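Local structure of beta-galactosidase (3TTY) at residues R111-Y121 against N149-C160; E639-S647 against T657-P665. The protein hydrolyses terminal beta-galactoside bonds as a TIM-barrel glycoside hydrolase and binds galactose and a zinc ion. One frame throughout, in Å; residues are numbered along the deposited sequence.

Interaction 1: R111-Y121 against N149-C160. With ZN (zinc ion), chain G; GLA (alpha-D-galactopyranose), chain H.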
loop_
_atom_site.group_PDB
_atom_site.type_symbol
_atom_site.label_atom_id
_atom_site.label_comp_id
_atom_site.label_asym_id
_atom_site.label_seq_id
_atom_site.Cartn_x
_atom_site.Cartn_y
_atom_site.Cartn_z
ATOM N N ARG A 111 -21.612 9.055 5.646
ATOM C CA ARG A 111 -22.160 9.939 6.667
ATOM C C ARG A 111 -21.032 10.826 7.207
ATOM O O ARG A 111 -19.881 10.684 6.781
ATOM C CB ARG A 111 -22.743 9.097 7.798
ATOM C CG ARG A 111 -21.721 8.152 8.407
ATOM C CD ARG A 111 -22.169 7.620 9.761
ATOM N NE ARG A 111 -21.122 6.815 10.389
ATOM C CZ ARG A 111 -21.275 6.129 11.518
ATOM N NH1 ARG A 111 -22.436 6.151 12.165
ATOM N NH2 ARG A 111 -20.258 5.435 12.011
ATOM N N HIS A 112 -21.358 11.720 8.146
ATOM C CA HIS A 112 -20.358 12.552 8.844
ATOM C C HIS A 112 -19.471 13.349 7.894
ATOM O O HIS A 112 -18.334 13.662 8.233
ATOM C CB HIS A 112 -19.415 11.696 9.701
ATOM C CG HIS A 112 -20.111 10.825 10.697
ATOM N ND1 HIS A 112 -19.485 9.758 11.303
ATOM C CD2 HIS A 112 -21.374 10.846 11.182
ATOM C CE1 HIS A 112 -20.328 9.168 12.131
ATOM N NE2 HIS A 112 -21.485 9.803 12.072
ATOM N N ASN A 113 -19.984 13.668 6.713
ATOM C CA ASN A 113 -19.136 14.203 5.663
ATOM C C ASN A 113 -19.749 15.423 4.949
ATOM O O ASN A 113 -19.512 15.632 3.760
ATOM C CB ASN A 113 -18.787 13.085 4.659
ATOM C CG ASN A 113 -20.035 12.397 4.094
ATOM O OD1 ASN A 113 -21.160 12.881 4.288
ATOM N ND2 ASN A 113 -19.842 11.276 3.384
ATOM N N SER A 114 -20.538 16.227 5.663
ATOM C CA SER A 114 -21.028 17.479 5.086
ATOM C C SER A 114 -19.937 18.552 5.144
ATOM O O SER A 114 -19.205 18.647 6.122
ATOM C CB SER A 114 -22.288 17.972 5.806
ATOM O OG SER A 114 -23.378 17.076 5.618
ATOM N N CYS A 115 -19.801 19.355 4.096
ATOM C CA CYS A 115 -18.795 20.407 4.148
ATOM C C CYS A 115 -19.175 21.379 5.259
ATOM O O CYS A 115 -20.275 21.929 5.252
ATOM C CB CYS A 115 -18.666 21.136 2.809
ATOM S SG CYS A 115 -17.855 22.744 2.969
ATOM N N PRO A 116 -18.269 21.587 6.225
ATOM C CA PRO A 116 -18.577 22.420 7.391
ATOM C C PRO A 116 -18.642 23.899 7.014
ATOM O O PRO A 116 -19.088 24.717 7.803
ATOM C CB PRO A 116 -17.395 22.160 8.324
ATOM C CG PRO A 116 -16.274 21.861 7.404
ATOM C CD PRO A 116 -16.871 21.121 6.236
ATOM N N ASN A 117 -18.204 24.234 5.809
ATOM C CA ASN A 117 -18.292 25.605 5.342
ATOM C C ASN A 117 -19.368 25.777 4.285
ATOM O O ASN A 117 -19.329 26.718 3.500
ATOM C CB ASN A 117 -16.935 26.092 4.835
ATOM C CG ASN A 117 -16.019 26.492 5.968
ATOM O OD1 ASN A 117 -16.373 27.346 6.784
ATOM N ND2 ASN A 117 -14.858 25.847 6.059
ATOM N N SER A 118 -20.338 24.867 4.291
ATOM C CA SER A 118 -21.399 24.847 3.288
ATOM C C SER A 118 -22.601 25.710 3.672
ATOM O O SER A 118 -23.191 25.536 4.734
ATOM C CB SER A 118 -21.841 23.407 3.032
ATOM O OG SER A 118 -23.121 23.359 2.432
ATOM N N PRO A 119 -22.979 26.648 2.793
ATOM C CA PRO A 119 -24.134 27.494 3.110
ATOM C C PRO A 119 -25.423 26.673 3.194
ATOM O O PRO A 119 -26.300 26.956 4.013
ATOM C CB PRO A 119 -24.199 28.477 1.926
ATOM C CG PRO A 119 -22.869 28.380 1.249
ATOM C CD PRO A 119 -22.353 26.999 1.505
ATOM N N THR A 120 -25.552 25.667 2.346
ATOM C CA THR A 120 -26.752 24.843 2.381
ATOM C C THR A 120 -26.844 24.041 3.670
ATOM O O THR A 120 -27.857 24.078 4.359
ATOM C CB THR A 120 -26.838 23.919 1.179
ATOM O OG1 THR A 120 -26.999 24.723 0.008
ATOM C CG2 THR A 120 -28.021 22.964 1.325
ATOM N N TYR A 121 -25.769 23.347 4.009
ATOM C CA TYR A 121 -25.731 22.551 5.227
ATOM C C TYR A 121 -26.000 23.388 6.484
ATOM O O TYR A 121 -26.755 22.980 7.365
ATOM C CB TYR A 121 -24.385 21.843 5.350
ATOM C CG TYR A 121 -24.237 21.075 6.638
ATOM C CD1 TYR A 121 -24.931 19.900 6.845
ATOM C CD2 TYR A 121 -23.397 21.524 7.644
ATOM C CE1 TYR A 121 -24.797 19.189 8.014
ATOM C CE2 TYR A 121 -23.266 20.822 8.829
ATOM C CZ TYR A 121 -23.971 19.660 9.008
ATOM O OH TYR A 121 -23.849 18.955 10.180
ATOM N N ASN A 149 -23.535 13.879 14.885
ATOM C CA ASN A 149 -22.943 12.625 15.318
ATOM C C ASN A 149 -21.497 12.558 14.838
ATOM O O ASN A 149 -21.223 12.785 13.657
ATOM C CB ASN A 149 -23.717 11.425 14.772
ATOM C CG ASN A 149 -23.298 10.124 15.438
ATOM O OD1 ASN A 149 -23.516 9.932 16.631
ATOM N ND2 ASN A 149 -22.683 9.231 14.673
ATOM N N GLU A 150 -20.587 12.247 15.757
ATOM C CA GLU A 150 -19.150 12.170 15.463
ATOM C C GLU A 150 -18.661 13.117 14.343
ATOM O O GLU A 150 -18.303 12.672 13.249
ATOM C CB GLU A 150 -18.729 10.720 15.157
ATOM C CG GLU A 150 -18.925 9.740 16.302
ATOM C CD GLU A 150 -18.112 8.452 16.137
ATOM O OE1 GLU A 150 -17.794 8.069 14.982
ATOM O OE2 GLU A 150 -17.782 7.828 17.172
ATOM N N TYR A 151 -18.665 14.418 14.614
ATOM C CA TYR A 151 -18.007 15.382 13.735
ATOM C C TYR A 151 -16.570 14.943 13.393
ATOM O O TYR A 151 -15.832 14.463 14.251
ATOM C CB TYR A 151 -17.947 16.737 14.419
ATOM C CG TYR A 151 -19.238 17.523 14.467
ATOM C CD1 TYR A 151 -19.756 18.094 13.324
ATOM C CD2 TYR A 151 -19.906 17.737 15.671
ATOM C CE1 TYR A 151 -20.911 18.839 13.358
ATOM C CE2 TYR A 151 -21.070 18.498 15.724
ATOM C CZ TYR A 151 -21.560 19.048 14.557
ATOM O OH TYR A 151 -22.707 19.805 14.569
ATOM N N GLY A 152 -16.160 15.104 12.139
ATOM C CA GLY A 152 -14.819 14.683 11.768
ATOM C C GLY A 152 -14.539 14.659 10.285
ATOM O O GLY A 152 -15.436 14.886 9.474
ATOM N N GLY A 153 -13.281 14.386 9.932
ATOM C CA GLY A 153 -12.847 14.417 8.548
ATOM C C GLY A 153 -12.584 15.836 8.064
ATOM O O GLY A 153 -13.185 16.791 8.549
ATOM N N TYR A 154 -11.689 15.976 7.092
ATOM C CA TYR A 154 -11.375 17.286 6.541
ATOM C C TYR A 154 -11.984 17.442 5.163
ATOM O O TYR A 154 -12.248 16.452 4.481
ATOM C CB TYR A 154 -9.870 17.486 6.440
ATOM C CG TYR A 154 -9.186 17.538 7.762
ATOM C CD1 TYR A 154 -9.832 18.042 8.878
ATOM C CD2 TYR A 154 -7.888 17.075 7.909
ATOM C CE1 TYR A 154 -9.202 18.089 10.099
ATOM C CE2 TYR A 154 -7.253 17.115 9.129
ATOM C CZ TYR A 154 -7.918 17.621 10.223
ATOM O OH TYR A 154 -7.283 17.667 11.450
ATOM N N CYS A 155 -12.217 18.694 4.773
ATOM C CA CYS A 155 -12.715 19.025 3.453
ATOM C C CYS A 155 -11.730 19.987 2.790
ATOM O O CYS A 155 -11.099 20.802 3.467
ATOM C CB CYS A 155 -14.088 19.672 3.551
ATOM S SG CYS A 155 -14.801 20.120 1.939
ATOM N N TYR A 156 -11.608 19.885 1.467
ATOM C CA TYR A 156 -10.668 20.689 0.699
ATOM C C TYR A 156 -11.354 21.359 -0.475
ATOM O O TYR A 156 -10.704 21.665 -1.469
ATOM C CB TYR A 156 -9.514 19.815 0.206
ATOM C CG TYR A 156 -8.791 19.102 1.334
ATOM C CD1 TYR A 156 -7.720 19.708 1.993
ATOM C CD2 TYR A 156 -9.188 17.829 1.752
ATOM C CE1 TYR A 156 -7.055 19.068 3.016
ATOM C CE2 TYR A 156 -8.527 17.174 2.780
ATOM C CZ TYR A 156 -7.465 17.801 3.408
ATOM O OH TYR A 156 -6.813 17.173 4.427
ATOM N N CYS A 157 -12.664 21.593 -0.358
ATOM C CA CYS A 157 -13.434 22.186 -1.459
ATOM C C CYS A 157 -13.145 23.689 -1.625
ATOM O O CYS A 157 -12.427 24.299 -0.835
ATOM C CB CYS A 157 -14.947 21.953 -1.271
ATOM S SG CYS A 157 -15.767 23.097 -0.085
ATOM N N ASP A 158 -13.715 24.283 -2.658
ATOM C CA ASP A 158 -13.571 25.717 -2.884
ATOM C C ASP A 158 -14.012 26.621 -1.731
ATOM O O ASP A 158 -13.359 27.622 -1.433
ATOM C CB ASP A 158 -14.332 26.115 -4.131
ATOM C CG ASP A 158 -13.424 26.635 -5.183
ATOM O OD1 ASP A 158 -12.823 25.792 -5.894
ATOM O OD2 ASP A 158 -13.281 27.880 -5.260
ATOM N N ASN A 159 -15.130 26.281 -1.102
ATOM C CA ASN A 159 -15.631 27.070 0.010
ATOM C C ASN A 159 -14.716 27.019 1.227
ATOM O O ASN A 159 -14.489 28.039 1.890
ATOM C CB ASN A 159 -17.074 26.674 0.344
ATOM C CG ASN A 159 -18.048 27.117 -0.738
ATOM O OD1 ASN A 159 -17.785 28.089 -1.452
ATOM N ND2 ASN A 159 -19.154 26.408 -0.881
ATOM N N CYS A 160 -14.181 25.837 1.518
ATOM C CA CYS A 160 -13.229 25.717 2.604
ATOM C C CYS A 160 -11.980 26.498 2.249
ATOM O O CYS A 160 -11.409 27.168 3.096
ATOM C CB CYS A 160 -12.897 24.255 2.907
ATOM S SG CYS A 160 -14.194 23.422 3.851
HETATM ZN ZN ZN G . -15.533 22.352 2.308
HETATM C C1 GLA H . -19.623 5.297 16.141
HETATM C C2 GLA H . -20.952 5.946 15.682
HETATM C C3 GLA H . -22.161 5.004 15.824
HETATM C C4 GLA H . -21.780 3.665 15.210
HETATM C C5 GLA H . -20.485 3.159 15.853
HETATM C C6 GLA H . -20.166 1.775 15.274
HETATM O O1 GLA H . -19.486 5.099 17.560
HETATM O O2 GLA H . -21.203 7.132 16.419
HETATM O O3 GLA H . -23.319 5.509 15.136
HETATM O O4 GLA H . -21.561 3.906 13.826
HETATM O O5 GLA H . -19.413 4.043 15.508
HETATM O O6 GLA H . -19.208 1.103 16.103
HETATM O O HOH W 1 -18.560 15.499 10.182
HETATM O O HOH W 2 -23.978 20.625 12.175
#
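Cys115 joins Cys155, Cys157 and Cys160 in holding the zinc ion. The closest sulfur is Cys160 SG, 2.3 Å from the metal. Cys160 SG also takes an almost straight hydrogen bond from Asn117 ND2 (3.3 Å, 175°), in the plane of the amide. Cys155 SG accepts from Cys157 N, and Cys157 SG caps helix 158-172 through Cys160 N. These N-H donors, two from the backbone and one from the Asn117 amide, would probably ease the negative charge of the sulfurs.

At the other end is the galactose pocket. Arg111 NH1 and NH2 both donate to galactose O4, NH2 at 2.7 Å. The Arg111 chain is extended from CG to NE (chi3 -175°), which carries the guanidinium out to the sugar. Asn149 ND2 gives hydrogen bonds to galactose O2 (3.1 Å) and to His112 NE2 (2.9 Å). Asn149 and Glu150 follow the fourth barrel strand, 142-146, as the Asn-Glu pair does in clan GH-A TIM barrels. Asn252 accepts from Glu150 N and donates to Asn149 OD1.

The His112 ring has Asn149 O and Glu150 O over one face and Arg111 CD over the other. Glu150 CB makes a CH-pi contact with this ring. A leucine in place of His112 has no ring nitrogen to accept from Asn149 ND2, and that amide would probably be less firmly oriented toward galactose O2. Further out, one water bridges His112 O (2.7 Å) and Gly152 N. A second joins Tyr121 OH to Tyr151 OH.

Interaction 2: E639-S647 against T657-P665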
loop_
_atom_site.group_PDB
_atom_site.type_symbol
_atom_site.label_atom_id
_atom_site.label_comp_id
_atom_site.label_asym_id
_atom_site.label_seq_id
_atom_site.Cartn_x
_atom_site.Cartn_y
_atom_site.Cartn_z
ATOM N N GLU A 639 -8.844 -15.541 38.803
ATOM C CA GLU A 639 -9.068 -14.936 40.114
ATOM C C GLU A 639 -7.766 -14.359 40.680
ATOM O O GLU A 639 -6.686 -14.925 40.485
ATOM C CB GLU A 639 -9.616 -15.997 41.067
ATOM C CG GLU A 639 -10.084 -15.474 42.403
ATOM C CD GLU A 639 -10.595 -16.591 43.297
ATOM O OE1 GLU A 639 -11.835 -16.721 43.452
ATOM O OE2 GLU A 639 -9.749 -17.344 43.835
ATOM N N MET A 640 -7.869 -13.245 41.397
ATOM C CA MET A 640 -6.685 -12.559 41.900
ATOM C C MET A 640 -6.908 -12.084 43.330
ATOM O O MET A 640 -8.036 -11.776 43.717
ATOM C CB MET A 640 -6.353 -11.368 40.994
ATOM C CG MET A 640 -4.886 -11.237 40.625
ATOM S SD MET A 640 -4.314 -12.459 39.443
ATOM C CE MET A 640 -2.579 -12.033 39.332
ATOM N N THR A 641 -5.836 -12.019 44.115
ATOM C CA THR A 641 -5.938 -11.570 45.506
ATOM C C THR A 641 -5.042 -10.366 45.800
ATOM O O THR A 641 -3.990 -10.193 45.194
ATOM C CB THR A 641 -5.642 -12.717 46.517
ATOM O OG1 THR A 641 -4.239 -12.993 46.547
ATOM C CG2 THR A 641 -6.376 -13.987 46.115
ATOM N N PHE A 642 -5.471 -9.525 46.731
ATOM C CA PHE A 642 -4.730 -8.313 47.035
ATOM C C PHE A 642 -5.075 -7.825 48.426
ATOM O O PHE A 642 -6.164 -8.092 48.933
ATOM C CB PHE A 642 -5.058 -7.216 46.009
ATOM C CG PHE A 642 -6.498 -6.755 46.042
ATOM C CD1 PHE A 642 -7.478 -7.432 45.325
ATOM C CD2 PHE A 642 -6.873 -5.647 46.793
ATOM C CE1 PHE A 642 -8.806 -7.008 45.357
ATOM C CE2 PHE A 642 -8.203 -5.210 46.822
ATOM C CZ PHE A 642 -9.168 -5.892 46.105
ATOM N N ASP A 643 -4.142 -7.104 49.040
ATOM C CA ASP A 643 -4.396 -6.478 50.326
ATOM C C ASP A 643 -5.244 -5.241 50.077
ATOM O O ASP A 643 -4.835 -4.328 49.357
ATOM C CB ASP A 643 -3.077 -6.128 51.026
ATOM C CG ASP A 643 -3.280 -5.526 52.412
ATOM O OD1 ASP A 643 -4.407 -5.559 52.951
ATOM O OD2 ASP A 643 -2.288 -5.019 52.976
ATOM N N ALA A 644 -6.436 -5.221 50.657
ATOM C CA ALA A 644 -7.370 -4.141 50.406
ATOM C C ALA A 644 -7.194 -3.041 51.434
ATOM O O ALA A 644 -7.939 -2.061 51.441
ATOM C CB ALA A 644 -8.800 -4.663 50.418
ATOM N N GLY A 645 -6.199 -3.201 52.300
ATOM C CA GLY A 645 -6.003 -2.280 53.407
ATOM C C GLY A 645 -6.899 -2.637 54.579
ATOM O O GLY A 645 -7.855 -3.401 54.429
ATOM N N ALA A 646 -6.603 -2.079 55.748
ATOM C CA ALA A 646 -7.306 -2.475 56.966
ATOM C C ALA A 646 -8.547 -1.637 57.273
ATOM O O ALA A 646 -9.215 -1.872 58.280
ATOM C CB ALA A 646 -6.349 -2.462 58.155
ATOM N N SER A 647 -8.862 -0.676 56.408
ATOM C CA SER A 647 -9.951 0.275 56.670
ATOM C C SER A 647 -11.341 -0.353 56.746
ATOM O O SER A 647 -11.564 -1.477 56.287
ATOM C CB SER A 647 -9.973 1.397 55.619
ATOM O OG SER A 647 -8.945 2.344 55.847
ATOM N N THR A 657 -18.394 -6.351 53.482
ATOM C CA THR A 657 -17.357 -5.563 54.120
ATOM C C THR A 657 -16.006 -6.178 53.789
ATOM O O THR A 657 -15.801 -7.376 53.967
ATOM C CB THR A 657 -17.546 -5.527 55.643
ATOM O OG1 THR A 657 -18.846 -5.007 55.952
ATOM C CG2 THR A 657 -16.484 -4.654 56.295
ATOM N N ILE A 658 -15.091 -5.356 53.294
ATOM C CA ILE A 658 -13.795 -5.850 52.851
ATOM C C ILE A 658 -12.662 -5.288 53.710
ATOM O O ILE A 658 -12.646 -4.101 54.028
ATOM C CB ILE A 658 -13.556 -5.531 51.359
ATOM C CG1 ILE A 658 -14.013 -6.695 50.474
ATOM C CG2 ILE A 658 -12.096 -5.287 51.095
ATOM C CD1 ILE A 658 -15.514 -6.818 50.310
ATOM N N SER A 659 -11.720 -6.149 54.092
ATOM C CA SER A 659 -10.610 -5.740 54.947
ATOM C C SER A 659 -9.433 -6.685 54.778
ATOM O O SER A 659 -9.604 -7.900 54.703
ATOM C CB SER A 659 -11.042 -5.707 56.413
ATOM O OG SER A 659 -10.120 -4.970 57.196
ATOM N N GLY A 660 -8.235 -6.123 54.720
ATOM C CA GLY A 660 -7.043 -6.926 54.523
ATOM C C GLY A 660 -7.101 -7.711 53.230
ATOM O O GLY A 660 -7.446 -7.174 52.180
ATOM N N GLN A 661 -6.766 -8.991 53.299
ATOM C CA GLN A 661 -6.747 -9.824 52.106
ATOM C C GLN A 661 -8.129 -9.962 51.469
ATOM O O GLN A 661 -9.099 -10.310 52.139
ATOM C CB GLN A 661 -6.177 -11.195 52.441
ATOM C CG GLN A 661 -4.721 -11.154 52.850
ATOM C CD GLN A 661 -3.788 -11.330 51.673
ATOM O OE1 GLN A 661 -3.671 -12.427 51.117
ATOM N NE2 GLN A 661 -3.116 -10.253 51.284
ATOM N N ALA A 662 -8.211 -9.670 50.174
ATOM C CA ALA A 662 -9.451 -9.845 49.427
ATOM C C ALA A 662 -9.168 -10.493 48.089
ATOM O O ALA A 662 -8.095 -10.306 47.505
ATOM C CB ALA A 662 -10.163 -8.523 49.229
ATOM N N THR A 663 -10.126 -11.280 47.615
ATOM C CA THR A 663 -10.034 -11.836 46.276
ATOM C C THR A 663 -11.052 -11.164 45.369
ATOM O O THR A 663 -12.065 -10.620 45.822
ATOM C CB THR A 663 -10.230 -13.365 46.248
ATOM O OG1 THR A 663 -11.584 -13.677 46.592
ATOM C CG2 THR A 663 -9.284 -14.046 47.227
ATOM N N ILE A 664 -10.752 -11.193 44.082
ATOM C CA ILE A 664 -11.588 -10.579 43.076
ATOM C C ILE A 664 -11.575 -11.547 41.909
ATOM O O ILE A 664 -10.515 -12.003 41.485
ATOM C CB ILE A 664 -11.037 -9.192 42.665
ATOM C CG1 ILE A 664 -12.022 -8.459 41.746
ATOM C CG2 ILE A 664 -9.654 -9.330 42.035
ATOM C CD1 ILE A 664 -11.543 -7.058 41.303
ATOM N N PRO A 665 -12.760 -11.901 41.413
ATOM C CA PRO A 665 -12.856 -12.935 40.379
ATOM C C PRO A 665 -12.251 -12.471 39.065
ATOM O O PRO A 665 -12.034 -11.271 38.880
ATOM C CB PRO A 665 -14.373 -13.131 40.212
ATOM C CG PRO A 665 -15.013 -12.477 41.404
ATOM C CD PRO A 665 -14.078 -11.382 41.820
#
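Phe642 pairs with Ala662, and its side chain reaches over the neighbouring strand. Its CB leaves the sheet on the face that also carries Met640, Ala662 and Ile664. CG sits between the backbone N and the carbonyl carbon (chi1 65°), which turns the ring toward strand 661-664. CD1 then passes 3.7 Å from Ala662 O. CE1 comes to Ile664 CB at 4.1 Å, a contact at the ring edge. CZ, at the tip, meets Ala662 CB at 4.2 Å, with that methyl over one ring face. Beyond the two segments the ring packs on Val632, Met670 and Pro614.

The backbones hold these groups in register. Phe642 N donates to Ala662 O (2.8 Å), and Ala662 N donates back to Phe642 O. Met640 and Ile664 form a second hydrogen-bonded pair. Thr641 with Thr663, and Asp643 with Gln661, are non-hydrogen-bonded pairs on the exposed face.

Past the strands, Ala644 N bonds to Gly660 O (2.7 Å) and Gly660 N to Gly645 O. Asp643 OD1 accepts from Gly645 N (3.0 Å) in an Asx turn. Ala644 CB is packed tightly against Ile658 CG2, 3.4 Å away.

The strand axes run antiparallel at 150°. The pair forms a two-stranded sheet whose Phe642 and Ile664 pack on strands 627-634 and 669-674 of the five-stranded sheet, as in a small beta sandwich in the C-terminal domain.

Interaction 1 and interaction 2 lie on opposite sides of the chain's centre. Their centres are 52 Å apart, and their nearest atoms are about 29 Å apart. They follow one another along the chain and belong to different parts of the fold. Interaction 1 belongs to the TIM-barrel part. Arg111, Asn149 and Glu150 line the galactose pocket at one end, and four cysteines bind zinc at the other. Glu307 and Glu355, outside its segments, also hydrogen-bond the sugar. Interaction 2 belongs to the C-terminal domain and holds no residue of the pocket or the metal site. Interaction 1 also touches a second subunit, through Arg111 on Trp187 of that chain. No neighbouring subunit reaches interaction 2.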